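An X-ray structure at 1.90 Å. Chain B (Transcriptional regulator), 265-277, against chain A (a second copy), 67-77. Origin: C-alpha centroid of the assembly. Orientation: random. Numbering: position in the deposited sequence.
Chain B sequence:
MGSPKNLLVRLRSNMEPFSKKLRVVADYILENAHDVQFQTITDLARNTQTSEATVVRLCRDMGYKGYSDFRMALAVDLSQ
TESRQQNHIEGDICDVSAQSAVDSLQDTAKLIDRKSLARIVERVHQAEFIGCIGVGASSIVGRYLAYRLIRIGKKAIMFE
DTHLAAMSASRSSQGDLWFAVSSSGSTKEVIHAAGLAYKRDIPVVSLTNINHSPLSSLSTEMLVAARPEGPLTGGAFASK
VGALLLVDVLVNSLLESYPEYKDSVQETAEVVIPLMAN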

# COMPACT_ATOMS: atom_id res chain seq x y z
N VAL B 265 -18.08 -5.57 7.30
CA VAL B 265 -16.87 -6.36 7.03
C VAL B 265 -17.28 -7.78 6.62
O VAL B 265 -16.84 -8.34 5.59
CB VAL B 265 -15.99 -6.35 8.28
CG1 VAL B 265 -14.84 -7.35 8.15
CG2 VAL B 265 -15.40 -4.94 8.49
N GLN B 266 -18.20 -8.33 7.40
CA GLN B 266 -18.74 -9.66 7.06
C GLN B 266 -19.43 -9.75 5.70
O GLN B 266 -19.17 -10.65 4.92
CB GLN B 266 -19.71 -10.17 8.14
CG GLN B 266 -20.06 -11.66 7.90
CD GLN B 266 -20.90 -12.23 9.05
OE1 GLN B 266 -20.57 -12.04 10.20
NE2 GLN B 266 -21.99 -12.88 8.73
N GLU B 267 -20.36 -8.84 5.44
CA GLU B 267 -21.16 -8.93 4.20
C GLU B 267 -20.28 -8.66 2.97
O GLU B 267 -20.48 -9.29 1.90
CB GLU B 267 -22.25 -7.86 4.21
CG GLU B 267 -23.15 -7.99 2.97
CD GLU B 267 -24.56 -7.43 3.20
OE1 GLU B 267 -24.70 -6.46 4.01
OE2 GLU B 267 -25.53 -7.93 2.55
N THR B 268 -19.41 -7.67 3.06
CA THR B 268 -18.51 -7.43 1.89
C THR B 268 -17.60 -8.66 1.63
O THR B 268 -17.29 -8.95 0.46
CB THR B 268 -17.62 -6.14 1.99
OG1 THR B 268 -16.87 -6.15 3.24
CG2 THR B 268 -18.48 -4.90 2.02
N ALA B 269 -17.20 -9.36 2.68
CA ALA B 269 -16.44 -10.62 2.50
C ALA B 269 -17.28 -11.73 1.84
O ALA B 269 -16.78 -12.54 1.01
CB ALA B 269 -15.90 -11.08 3.83
N GLU B 270 -18.58 -11.77 2.17
CA GLU B 270 -19.47 -12.84 1.66
C GLU B 270 -19.76 -12.66 0.23
O GLU B 270 -19.80 -13.64 -0.50
CB GLU B 270 -20.81 -12.93 2.46
CG GLU B 270 -20.58 -13.43 3.90
CD GLU B 270 -21.84 -13.41 4.79
OE1 GLU B 270 -22.71 -12.57 4.59
OE2 GLU B 270 -21.93 -14.20 5.70
N VAL B 271 -19.98 -11.41 -0.22
CA VAL B 271 -20.42 -11.27 -1.58
C VAL B 271 -19.33 -11.45 -2.65
O VAL B 271 -19.64 -11.42 -3.85
CB VAL B 271 -21.11 -9.88 -1.80
CG1 VAL B 271 -22.28 -9.76 -0.85
CG2 VAL B 271 -20.08 -8.75 -1.55
N VAL B 272 -18.06 -11.49 -2.28
CA VAL B 272 -17.04 -11.79 -3.26
C VAL B 272 -16.64 -13.29 -3.27
O VAL B 272 -15.80 -13.73 -4.08
CB VAL B 272 -15.80 -10.89 -3.04
CG1 VAL B 272 -16.24 -9.45 -3.27
CG2 VAL B 272 -15.25 -11.13 -1.64
N ILE B 273 -17.29 -14.10 -2.41
CA ILE B 273 -17.11 -15.60 -2.47
C ILE B 273 -17.37 -16.15 -3.89
O ILE B 273 -16.58 -16.98 -4.39
CB ILE B 273 -17.97 -16.38 -1.46
CG1 ILE B 273 -17.52 -16.10 -0.03
CG2 ILE B 273 -17.78 -17.91 -1.65
CD1 ILE B 273 -16.03 -16.26 0.21
N PRO B 274 -18.44 -15.69 -4.54
CA PRO B 274 -18.68 -16.22 -5.86
C PRO B 274 -17.56 -15.82 -6.88
O PRO B 274 -17.60 -16.27 -8.05
CB PRO B 274 -19.99 -15.55 -6.24
CG PRO B 274 -20.71 -15.31 -4.95
CD PRO B 274 -19.56 -14.80 -4.13
N LEU B 275 -16.63 -14.96 -6.47
CA LEU B 275 -15.55 -14.48 -7.38
C LEU B 275 -14.23 -15.26 -7.18
O LEU B 275 -13.21 -15.00 -7.88
CB LEU B 275 -15.31 -12.94 -7.23
CG LEU B 275 -16.56 -12.04 -7.20
CD1 LEU B 275 -16.25 -10.55 -7.11
CD2 LEU B 275 -17.47 -12.35 -8.38
N MET B 276 -14.29 -16.23 -6.27
CA MET B 276 -13.20 -17.15 -5.99
C MET B 276 -13.20 -18.33 -6.94
O MET B 276 -14.25 -18.73 -7.46
CB MET B 276 -13.31 -17.63 -4.54
CG MET B 276 -13.09 -16.52 -3.54
SD MET B 276 -11.67 -15.39 -3.83
CE MET B 276 -12.37 -13.88 -3.15
N ALA B 277 -12.02 -18.93 -7.16
CA ALA B 277 -11.94 -20.12 -8.12
C ALA B 277 -12.84 -21.31 -7.68
O ALA B 277 -12.94 -21.44 -6.44
CB ALA B 277 -10.50 -20.58 -8.20
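Chain A, residues 67-77: YSDFRMALAVD

The contact between these two copies of a transcriptional regulator is a small, mainly apolar packing of one helix against the end of another, without a direct hydrogen bond between the stretches and with a single water joining their backbones. It illustrates how a regular helix can follow a partner chain past the point where the partner's own helix gives out. Residues 67-77 of chain A are helical throughout, held by i to i+4 backbone hydrogen bonds such as M72(A) N to S68(A) O at 3.0 Å. The helix runs nearly antiparallel to helix 265-270 of chain B, at 168° between their N-to-C directions, so rising numbers in one chain meet falling numbers in the other: Q266(B) lies across from V76(A), E270(B) from M72(A) and I273(B) from D69(A), the CA atoms of this last pair only 6.1 Å apart.

The residues that chain A points at chain B, S68(A), M72(A) and V76(A), are spaced four apart and therefore form one stripe along the helix. M72(A) fills the middle: its SD lies 3.8 Å from A269(B) O and 3.9 Å from E270(B) CG, while its CB meets I273(B) CD1 at 3.7 Å. At the close of the type I turn from E270(B) to I273(B), the isoleucine is directed at the first turn of the chain A helix, its CG2 3.5 Å from D69(A) N. At one end, V76(A) CG1 packs 3.8 Å from Q266(B) NE2, whose amide makes a weak hydrogen bond to E270(B) OE2 (3.3 Å) within chain B. At the other, M276(B) CB approaches S68(A) OG to 3.4 Å, and the water accepts from S68(A) N (3.0 Å) and donates to A277(B) O (3.1 Å). The two stretches together bury 384 Å².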

# COMPACT_ATOMS: atom_id res chain seq x y z
N TYR A 67 -15.38 -25.04 -2.08
CA TYR A 67 -14.50 -24.87 -0.91
C TYR A 67 -14.60 -23.45 -0.36
O TYR A 67 -14.72 -23.23 0.86
CB TYR A 67 -13.06 -25.20 -1.28
CG TYR A 67 -12.16 -24.93 -0.15
CD1 TYR A 67 -12.23 -25.74 1.00
CD2 TYR A 67 -11.31 -23.79 -0.13
CE1 TYR A 67 -11.44 -25.48 2.12
CE2 TYR A 67 -10.49 -23.54 0.99
CZ TYR A 67 -10.54 -24.42 2.10
OH TYR A 67 -9.83 -24.21 3.27
N SER A 68 -14.49 -22.45 -1.25
CA SER A 68 -14.48 -21.05 -0.74
C SER A 68 -15.79 -20.72 0.02
O SER A 68 -15.76 -20.00 0.98
CB SER A 68 -14.26 -20.08 -1.88
OG SER A 68 -12.87 -20.14 -2.29
N ASP A 69 -16.95 -21.12 -0.52
CA ASP A 69 -18.28 -20.95 0.14
C ASP A 69 -18.33 -21.62 1.54
O ASP A 69 -18.70 -21.04 2.57
CB ASP A 69 -19.33 -21.63 -0.74
CG ASP A 69 -20.73 -21.36 -0.28
OD1 ASP A 69 -21.02 -20.27 0.32
OD2 ASP A 69 -21.58 -22.24 -0.50
N PHE A 70 -17.98 -22.89 1.55
CA PHE A 70 -17.73 -23.65 2.81
C PHE A 70 -16.80 -22.92 3.78
O PHE A 70 -17.12 -22.77 4.98
CB PHE A 70 -17.18 -25.02 2.46
CG PHE A 70 -16.82 -25.85 3.66
CD1 PHE A 70 -15.61 -25.67 4.29
CD2 PHE A 70 -17.71 -26.84 4.13
CE1 PHE A 70 -15.28 -26.42 5.43
CE2 PHE A 70 -17.40 -27.61 5.25
CZ PHE A 70 -16.16 -27.40 5.88
N ARG A 71 -15.62 -22.47 3.28
CA ARG A 71 -14.63 -21.89 4.19
C ARG A 71 -15.20 -20.57 4.79
O ARG A 71 -15.01 -20.27 5.94
CB ARG A 71 -13.34 -21.61 3.44
CG ARG A 71 -12.15 -21.39 4.39
CD ARG A 71 -10.92 -21.07 3.52
NE ARG A 71 -11.00 -19.66 3.10
CZ ARG A 71 -9.96 -18.84 2.90
NH1 ARG A 71 -8.70 -19.27 3.02
NH2 ARG A 71 -10.17 -17.56 2.52
N MET A 72 -15.91 -19.78 3.97
CA MET A 72 -16.58 -18.56 4.47
C MET A 72 -17.60 -18.91 5.60
O MET A 72 -17.59 -18.28 6.69
CB MET A 72 -17.35 -17.92 3.29
CG MET A 72 -18.16 -16.65 3.61
SD MET A 72 -17.07 -15.16 3.74
CE MET A 72 -17.07 -15.10 5.53
N ALA A 73 -18.49 -19.89 5.34
CA ALA A 73 -19.44 -20.30 6.43
C ALA A 73 -18.67 -20.76 7.64
O ALA A 73 -19.08 -20.52 8.82
CB ALA A 73 -20.34 -21.43 5.97
N LEU A 74 -17.58 -21.47 7.39
CA LEU A 74 -16.79 -21.93 8.51
C LEU A 74 -16.36 -20.76 9.40
O LEU A 74 -16.52 -20.80 10.66
CB LEU A 74 -15.58 -22.74 8.02
CG LEU A 74 -14.61 -23.15 9.14
CD1 LEU A 74 -15.31 -24.11 10.16
CD2 LEU A 74 -13.40 -23.86 8.58
N ALA A 75 -15.80 -19.71 8.76
CA ALA A 75 -15.21 -18.59 9.54
C ALA A 75 -16.34 -17.87 10.30
O ALA A 75 -16.17 -17.47 11.44
CB ALA A 75 -14.40 -17.61 8.61
N VAL A 76 -17.50 -17.74 9.66
CA VAL A 76 -18.64 -17.08 10.28
C VAL A 76 -19.12 -17.93 11.46
O VAL A 76 -19.40 -17.37 12.53
CB VAL A 76 -19.78 -16.86 9.29
CG1 VAL A 76 -21.06 -16.34 9.99
CG2 VAL A 76 -19.34 -15.85 8.23
N ASP A 77 -19.12 -19.28 11.28
CA ASP A 77 -19.62 -20.21 12.30
C ASP A 77 -18.67 -20.15 13.53
O ASP A 77 -19.13 -20.05 14.70
CB ASP A 77 -19.73 -21.63 11.72
CG ASP A 77 -20.70 -22.54 12.50
OD1 ASP A 77 -21.73 -22.04 13.05
OD2 ASP A 77 -20.42 -23.78 12.54
O HOH W 1 -14.55 -22.78 -4.20